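Local coordinates for N-methyltransferase (Streptoalloteichus sp. ATCC 53650, PDB 5BSZ), which probably transfers a methyl group from S-adenosylmethionine to the amino nitrogen of a nucleotide-linked deoxysugar on the way to kedarcidin, at residues S176-I181 against S185-H190; T231-G234 against G239-V242. All blocks are in the same frame, centred on the assembly; numbering follows the deposited sequence.

Interaction 1 of 2, residues S176-I181 against S185-H190; sequences SRSHRI and SRHEAH. With THM (thymidine), chain G.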
ATOM      1  N   SER A 176      -3.935   4.414 -15.675  1.00 20.74           N
ATOM      2  CA  SER A 176      -4.048   3.037 -16.108  1.00 28.04           C
ATOM      3  C   SER A 176      -2.912   2.714 -17.064  1.00 24.62           C
ATOM      4  O   SER A 176      -2.365   3.608 -17.722  1.00 23.03           O
ATOM      5  CB  SER A 176      -5.433   2.833 -16.727  1.00 31.33           C
ATOM      6  OG  SER A 176      -5.460   3.345 -18.048  1.00 40.55           O
ATOM      7  N   ARG A 177      -2.576   1.438 -17.158  1.00 22.02           N
ATOM      8  CA  ARG A 177      -1.452   0.969 -17.944  1.00 20.60           C
ATOM      9  C   ARG A 177      -1.784  -0.437 -18.386  1.00 27.84           C
ATOM     10  O   ARG A 177      -2.443  -1.160 -17.625  1.00 22.75           O
ATOM     11  CB  ARG A 177      -0.252   0.870 -17.067  1.00 23.92           C
ATOM     12  CG  ARG A 177       0.993   0.576 -17.827  1.00 25.79           C
ATOM     13  CD  ARG A 177       2.074   0.273 -16.853  1.00 30.34           C
ATOM     14  NE  ARG A 177       3.206  -0.232 -17.598  1.00 36.19           N
ATOM     15  CZ  ARG A 177       3.668  -1.469 -17.517  1.00 35.55           C
ATOM     16  NH1 ARG A 177       4.706  -1.797 -18.256  1.00 40.09           N
ATOM     17  NH2 ARG A 177       3.128  -2.370 -16.710  1.00 33.50           N
ATOM     18  N   SER A 178      -1.358  -0.836 -19.587  1.00 22.91           N
ATOM     19  CA  SER A 178      -1.570  -2.225 -20.031  1.00 19.52           C
ATOM     20  C   SER A 178      -0.304  -2.794 -20.665  1.00 18.03           C
ATOM     21  O   SER A 178       0.513  -2.051 -21.189  1.00 19.68           O
ATOM     22  CB  SER A 178      -2.802  -2.326 -20.928  1.00 19.39           C
ATOM     23  OG  SER A 178      -2.533  -1.930 -22.271  1.00 26.48           O
ATOM     24  N   HIS A 179      -0.110  -4.100 -20.570  1.00 19.81           N
ATOM     25  CA  HIS A 179       0.983  -4.766 -21.245  1.00 21.17           C
ATOM     26  C   HIS A 179       0.612  -6.203 -21.563  1.00 23.92           C
ATOM     27  O   HIS A 179      -0.306  -6.804 -20.975  1.00 19.82           O
ATOM     28  CB  HIS A 179       2.295  -4.738 -20.459  1.00 21.15           C
ATOM     29  CG  HIS A 179       2.334  -5.602 -19.239  1.00 20.71           C
ATOM     30  ND1 HIS A 179       1.767  -5.221 -18.037  1.00 20.29           N
ATOM     31  CD2 HIS A 179       2.957  -6.778 -19.009  1.00 18.80           C
ATOM     32  CE1 HIS A 179       1.982  -6.163 -17.152  1.00 16.08           C
ATOM     33  NE2 HIS A 179       2.655  -7.140 -17.725  1.00 18.28           N
ATOM     34  N   ARG A 180       1.382  -6.750 -22.483  1.00 20.24           N
ATOM     35  CA  ARG A 180       1.104  -8.040 -23.061  1.00 19.72           C
ATOM     36  C   ARG A 180       1.915  -9.056 -22.295  1.00 20.07           C
ATOM     37  O   ARG A 180       3.087  -8.821 -21.961  1.00 18.91           O
ATOM     38  CB  ARG A 180       1.531  -7.939 -24.532  1.00 26.76           C
ATOM     39  CG  ARG A 180       1.440  -9.222 -25.330  1.00 26.40           C
ATOM     40  CD  ARG A 180       2.359  -9.127 -26.571  1.00 28.99           C
ATOM     41  NE  ARG A 180       2.167  -7.915 -27.378  1.00 27.16           N
ATOM     42  CZ  ARG A 180       1.330  -7.793 -28.409  1.00 22.10           C
ATOM     43  NH1 ARG A 180       1.260  -6.651 -29.066  1.00 21.63           N
ATOM     44  NH2 ARG A 180       0.586  -8.832 -28.788  1.00 24.93           N
ATOM     45  N   ILE A 181       1.299 -10.180 -21.957  1.00 17.21           N
ATOM     46  CA  ILE A 181       1.993 -11.363 -21.459  1.00 20.78           C
ATOM     47  C   ILE A 181       1.516 -12.615 -22.184  1.00 23.81           C
ATOM     48  O   ILE A 181       0.346 -13.032 -22.048  1.00 21.12           O
ATOM     49  CB  ILE A 181       1.693 -11.629 -19.979  1.00 28.50           C
ATOM     50  CG1 ILE A 181       2.030 -10.415 -19.106  1.00 31.01           C
ATOM     51  CG2 ILE A 181       2.447 -12.867 -19.485  1.00 33.68           C
ATOM     52  CD1 ILE A 181       1.323 -10.566 -17.773  1.00 28.81           C
ATOM     53  N   SER A 185      -3.534  -9.728 -22.354  1.00 17.96           N
ATOM     54  CA  SER A 185      -3.220  -8.333 -22.012  1.00 14.37           C
ATOM     55  C   SER A 185      -3.575  -8.134 -20.519  1.00 17.09           C
ATOM     56  O   SER A 185      -4.584  -8.631 -20.029  1.00 14.88           O
ATOM     57  CB  SER A 185      -3.938  -7.347 -22.906  1.00 14.21           C
ATOM     58  OG  SER A 185      -5.365  -7.497 -22.899  1.00 13.82           O
ATOM     59  N   ARG A 186      -2.649  -7.543 -19.784  1.00 17.46           N
ATOM     60  CA  ARG A 186      -2.786  -7.280 -18.377  1.00 16.32           C
ATOM     61  C   ARG A 186      -2.960  -5.811 -18.141  1.00 16.62           C
ATOM     62  O   ARG A 186      -2.145  -4.973 -18.567  1.00 16.66           O
ATOM     63  CB  ARG A 186      -1.562  -7.788 -17.629  1.00 18.44           C
ATOM     64  CG  ARG A 186      -1.607  -7.539 -16.135  1.00 15.55           C
ATOM     65  CD  ARG A 186      -0.706  -8.538 -15.418  1.00 18.70           C
ATOM     66  NE  ARG A 186      -1.259  -9.899 -15.437  1.00 16.04           N
ATOM     67  CZ  ARG A 186      -0.677 -10.944 -14.896  1.00 14.90           C
ATOM     68  NH1 ARG A 186       0.491 -10.804 -14.284  1.00 17.03           N
ATOM     69  NH2 ARG A 186      -1.287 -12.106 -14.871  1.00 14.53           N
ATOM     70  N   HIS A 187      -4.059  -5.491 -17.484  1.00 16.63           N
ATOM     71  CA  HIS A 187      -4.517  -4.109 -17.325  1.00 16.36           C
ATOM     72  C   HIS A 187      -4.430  -3.660 -15.870  1.00 18.68           C
ATOM     73  O   HIS A 187      -5.025  -4.269 -14.958  1.00 14.39           O
ATOM     74  CB  HIS A 187      -5.979  -3.995 -17.852  1.00 18.35           C
ATOM     75  CG  HIS A 187      -6.063  -4.320 -19.299  1.00 21.03           C
ATOM     76  ND1 HIS A 187      -6.058  -3.349 -20.281  1.00 23.14           N
ATOM     77  CD2 HIS A 187      -6.071  -5.513 -19.942  1.00 23.83           C
ATOM     78  CE1 HIS A 187      -6.055  -3.935 -21.466  1.00 26.83           C
ATOM     79  NE2 HIS A 187      -6.054  -5.246 -21.288  1.00 22.55           N
ATOM     80  N   GLU A 188      -3.644  -2.619 -15.617  1.00 16.28           N
ATOM     81  CA  GLU A 188      -3.565  -2.065 -14.249  1.00 18.46           C
ATOM     82  C   GLU A 188      -4.261  -0.721 -14.182  1.00 21.76           C
ATOM     83  O   GLU A 188      -4.002   0.145 -15.039  1.00 23.56           O
ATOM     84  CB  GLU A 188      -2.138  -1.805 -13.902  1.00 20.75           C
ATOM     85  CG  GLU A 188      -1.273  -2.987 -13.735  1.00 22.70           C
ATOM     86  CD  GLU A 188       0.199  -2.628 -13.783  1.00 27.05           C
ATOM     87  OE1 GLU A 188       0.719  -2.318 -14.887  1.00 23.04           O
ATOM     88  OE2 GLU A 188       0.831  -2.689 -12.708  1.00 24.61           O
ATOM     89  N   ALA A 189      -5.145  -0.542 -13.205  1.00 18.11           N
ATOM     90  CA  ALA A 189      -5.851   0.727 -13.009  1.00 19.44           C
ATOM     91  C   ALA A 189      -5.642   1.154 -11.541  1.00 24.23           C
ATOM     92  O   ALA A 189      -5.855   0.359 -10.645  1.00 21.10           O
ATOM     93  CB  ALA A 189      -7.355   0.561 -13.256  1.00 18.74           C
ATOM     94  N   HIS A 190      -5.197   2.388 -11.318  1.00 20.88           N
ATOM     95  CA  HIS A 190      -5.049   2.954  -9.974  1.00 19.47           C
ATOM     96  C   HIS A 190      -5.899   4.201  -9.924  1.00 21.75           C
ATOM     97  O   HIS A 190      -5.990   4.962 -10.903  1.00 22.13           O
ATOM     98  CB  HIS A 190      -3.600   3.302  -9.650  1.00 18.84           C
ATOM     99  CG  HIS A 190      -2.725   2.111  -9.455  1.00 21.73           C
ATOM    100  ND1 HIS A 190      -2.142   1.796  -8.240  1.00 20.72           N
ATOM    101  CD2 HIS A 190      -2.348   1.137 -10.319  1.00 20.94           C
ATOM    102  CE1 HIS A 190      -1.413   0.706  -8.381  1.00 23.58           C
ATOM    103  NE2 HIS A 190      -1.528   0.284  -9.629  1.00 20.45           N
TER
HETATM  104  O5' THM G 306      -8.651   1.365 -24.428  1.00 59.63           O
HETATM  105  C5' THM G 306      -7.222   1.282 -24.249  1.00 54.59           C
HETATM  106  C4' THM G 306      -6.700  -0.126 -24.558  1.00 39.91           C
HETATM  107  O4' THM G 306      -6.946  -0.234 -25.962  1.00 47.64           O
HETATM  108  C3' THM G 306      -5.178  -0.380 -24.365  1.00 37.92           C
HETATM  109  O3' THM G 306      -4.919  -1.486 -23.473  1.00 27.46           O
HETATM  110  C2' THM G 306      -4.559  -0.653 -25.751  1.00 44.49           C
HETATM  111  C1' THM G 306      -5.828  -0.862 -26.596  1.00 39.06           C
HETATM  112  N1  THM G 306      -5.868  -0.525 -28.028  1.00 38.77           N
HETATM  113  C2  THM G 306      -5.286  -1.560 -28.785  1.00 27.99           C
HETATM  114  O2  THM G 306      -4.798  -2.494 -28.131  1.00 25.39           O
HETATM  115  N3  THM G 306      -5.222  -1.547 -30.113  1.00 33.09           N
HETATM  116  C4  THM G 306      -5.766  -0.550 -30.809  1.00 32.94           C
HETATM  117  O4  THM G 306      -5.721  -0.553 -32.084  1.00 41.89           O
HETATM  118  C5  THM G 306      -6.404   0.537 -30.039  1.00 32.72           C
HETATM  119  C5M THM G 306      -6.980   1.638 -30.891  1.00 46.53           C
HETATM  120  C6  THM G 306      -6.460   0.507 -28.649  1.00 31.76           C
HETATM  121  O   HOH W   1       0.125  -3.430 -17.190  1.00 19.08           O
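S176-I181 and S185-H190 run antiparallel, their axes 158° apart and 4.6 Å at closest approach. R177 with E188 and H179 with R186 are hydrogen-bonded pairs; the straightest link runs from R186 N to H179 O (2.7 Å, 178° at the hydrogen). On the face carrying R177, H179, R186 and E188, the R177 chain is extended beside E188, and its NH2 forms a salt bridge to the syn side of E188 OE1 at 3.0 Å. A leucine in place of this arginine would probably leave E188 OE1 without its cationic mate. A water meets H179 ND1 at 2.6 Å. R186 CB lies over the H179 ring in a CH-pi contact, the imidazole being turned between its backbone N and carbonyl carbon (chi1 71°); I181 CD1 rests on the R186 guanidinium, 3.5 Å from CZ. D207 pairs with R186 NE, and D13 of a neighbouring subunit reaches both R186 NH1 and H179 NE2. Small S178 suits the other face: its OG is hydrogen-bonded to thymidine O3' at 2.7 Å. The H187 ring turns its edge to the same O3', its NE2 hydrogen-bonded to S185 OG, which W149 also holds. This is a beta hairpin, one face at subunit contacts, the other lining the thymidine pocket.

Interaction 2 of 2, residues T231-G234 against G239-V242; sequences TDVG and GLFV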
ATOM      1  N   THR A 231     -16.383  -5.170 -40.527  1.00 25.32           N
ATOM      2  CA  THR A 231     -15.379  -4.108 -40.256  1.00 35.16           C
ATOM      3  C   THR A 231     -15.869  -2.659 -40.361  1.00 32.34           C
ATOM      4  O   THR A 231     -15.158  -1.722 -40.002  1.00 43.05           O
ATOM      5  CB  THR A 231     -14.166  -4.311 -41.163  1.00 36.27           C
ATOM      6  OG1 THR A 231     -14.570  -4.112 -42.520  1.00 36.31           O
ATOM      7  CG2 THR A 231     -13.670  -5.737 -41.007  1.00 36.70           C
ATOM      8  N   ASP A 232     -17.116  -2.460 -40.766  1.00 32.64           N
ATOM      9  CA  ASP A 232     -17.668  -1.114 -40.869  1.00 37.84           C
ATOM     10  C   ASP A 232     -18.484  -0.780 -39.617  1.00 38.52           C
ATOM     11  O   ASP A 232     -19.127   0.262 -39.546  1.00 40.38           O
ATOM     12  CB  ASP A 232     -18.513  -0.963 -42.152  1.00 46.06           C
ATOM     13  CG  ASP A 232     -19.604  -2.027 -42.284  1.00 55.54           C
ATOM     14  OD1 ASP A 232     -19.364  -3.222 -41.996  1.00 56.00           O
ATOM     15  OD2 ASP A 232     -20.728  -1.674 -42.685  1.00 68.79           O
ATOM     16  N   VAL A 233     -18.451  -1.650 -38.611  1.00 27.87           N
ATOM     17  CA  VAL A 233     -19.018  -1.301 -37.316  1.00 25.10           C
ATOM     18  C   VAL A 233     -18.017  -1.788 -36.288  1.00 23.91           C
ATOM     19  O   VAL A 233     -17.077  -2.490 -36.644  1.00 22.37           O
ATOM     20  CB  VAL A 233     -20.364  -2.037 -37.070  1.00 31.17           C
ATOM     21  CG1 VAL A 233     -21.510  -1.287 -37.736  1.00 30.79           C
ATOM     22  CG2 VAL A 233     -20.314  -3.485 -37.579  1.00 31.49           C
ATOM     23  N   GLY A 234     -18.232  -1.467 -35.018  1.00 22.85           N
ATOM     24  CA  GLY A 234     -17.198  -1.789 -34.015  1.00 22.66           C
ATOM     25  C   GLY A 234     -16.011  -0.836 -34.118  1.00 26.54           C
ATOM     26  O   GLY A 234     -16.062   0.101 -34.890  1.00 21.83           O
ATOM     27  N   GLY A 239     -13.545  -4.458 -35.398  1.00 21.40           N
ATOM     28  CA  GLY A 239     -14.786  -4.874 -35.978  1.00 21.55           C
ATOM     29  C   GLY A 239     -15.700  -5.604 -35.013  1.00 19.59           C
ATOM     30  O   GLY A 239     -15.556  -5.477 -33.773  1.00 19.39           O
ATOM     31  N   LEU A 240     -16.675  -6.313 -35.582  1.00 20.21           N
ATOM     32  CA  LEU A 240     -17.578  -7.113 -34.782  1.00 17.52           C
ATOM     33  C   LEU A 240     -17.629  -8.490 -35.346  1.00 20.78           C
ATOM     34  O   LEU A 240     -17.577  -8.647 -36.568  1.00 26.30           O
ATOM     35  CB  LEU A 240     -18.972  -6.487 -34.772  1.00 19.85           C
ATOM     36  CG  LEU A 240     -19.193  -5.147 -34.114  1.00 20.65           C
ATOM     37  CD1 LEU A 240     -20.667  -4.802 -34.246  1.00 24.64           C
ATOM     38  CD2 LEU A 240     -18.819  -5.081 -32.634  1.00 22.34           C
ATOM     39  N   PHE A 241     -17.779  -9.487 -34.477  1.00 18.35           N
ATOM     40  CA  PHE A 241     -18.125 -10.829 -34.914  1.00 19.44           C
ATOM     41  C   PHE A 241     -19.602 -11.089 -34.704  1.00 21.63           C
ATOM     42  O   PHE A 241     -20.144 -10.838 -33.606  1.00 19.99           O
ATOM     43  CB  PHE A 241     -17.280 -11.882 -34.227  1.00 18.07           C
ATOM     44  CG  PHE A 241     -15.830 -11.781 -34.568  1.00 19.54           C
ATOM     45  CD1 PHE A 241     -15.344 -12.279 -35.780  1.00 19.53           C
ATOM     46  CD2 PHE A 241     -14.958 -11.108 -33.739  1.00 19.95           C
ATOM     47  CE1 PHE A 241     -14.003 -12.147 -36.101  1.00 20.84           C
ATOM     48  CE2 PHE A 241     -13.626 -10.948 -34.066  1.00 20.59           C
ATOM     49  CZ  PHE A 241     -13.136 -11.477 -35.235  1.00 22.05           C
ATOM     50  N   VAL A 242     -20.248 -11.516 -35.782  1.00 20.33           N
ATOM     51  CA  VAL A 242     -21.719 -11.726 -35.763  1.00 23.57           C
ATOM     52  C   VAL A 242     -22.037 -13.120 -36.242  1.00 24.33           C
ATOM     53  O   VAL A 242     -21.362 -13.646 -37.141  1.00 21.03           O
ATOM     54  CB  VAL A 242     -22.463 -10.700 -36.624  1.00 22.74           C
ATOM     55  CG1 VAL A 242     -23.970 -10.941 -36.608  1.00 28.06           C
ATOM     56  CG2 VAL A 242     -22.176  -9.289 -36.122  1.00 25.53           C
TER
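V233 and L240 meet at about a right angle, branch against branch, V233 CG2 lying 3.6 Å from L240 CD1. They sit where the loop 231-234 bends away from strand 225-230 and the chain returns into strand 240-245, the reversed strand set between 143-146 and the edge strand 225-230, as in the Rossmann-like methyltransferase fold. The valine is turned so that CG2 falls between its backbone N and carbonyl carbon (chi1 -83°), and this is the methyl that reaches the leucine. Its beta-branched side chain also packs on R39 and V40 of helix 30-44, so a compact apolar residue fits between helix and strand. L240 is longer and serves two neighbours: CD1 goes to the valine, whereas CG and CD2 lie over the backbone of G234, each 3.9 Å from its CA. Beyond that, L240 touches V145 of the adjoining strand 143-146, which carries the apolar contact into the sheet.

The lack of a side chain at G234 is what lets the leucine come so near. With a positive phi of 75°, a beta carbon there would be jammed against the preceding carbonyl oxygen, and it would also strike G239 O and crowd L240 CG. G239 likewise has a positive phi, which favours glycine, and its bare CA passes 4.4 Å from T231 CA. The CB bond of T231 points away from the strand, and the residue meets G239 through its backbone. The carbonyl oxygen of V233 is buried here with no conventional hydrogen-bond partner in the model; what faces it is the CA-H of G239, with G239 CA 3.4 Å from V233 O and an angle of 160° at the hydrogen.

From the N terminus the chain runs through strand 4-14 and helices 18-24 and 30-44, then builds the parallel strands from 50-54 to 143-146 before strand 160-166 opens the four-stranded antiparallel sheet. There interaction 1 closes the short turn between strands 171-181 and 184-195. The chain leaves through strand 198-209 and helix 213-222 and rejoins the mixed sheet, where interaction 2 closes the loop between strands 225-230 and 240-245. The contacts follow in series, neither nesting nor crossing, with centres 24 Å apart. Interaction 1 thus belongs to the added antiparallel sheet and its subunit contacts, interaction 2 to the methyltransferase sheet. The side chains of H187 and L240 are each about 11 Å from S-adenosyl-L-homocysteine.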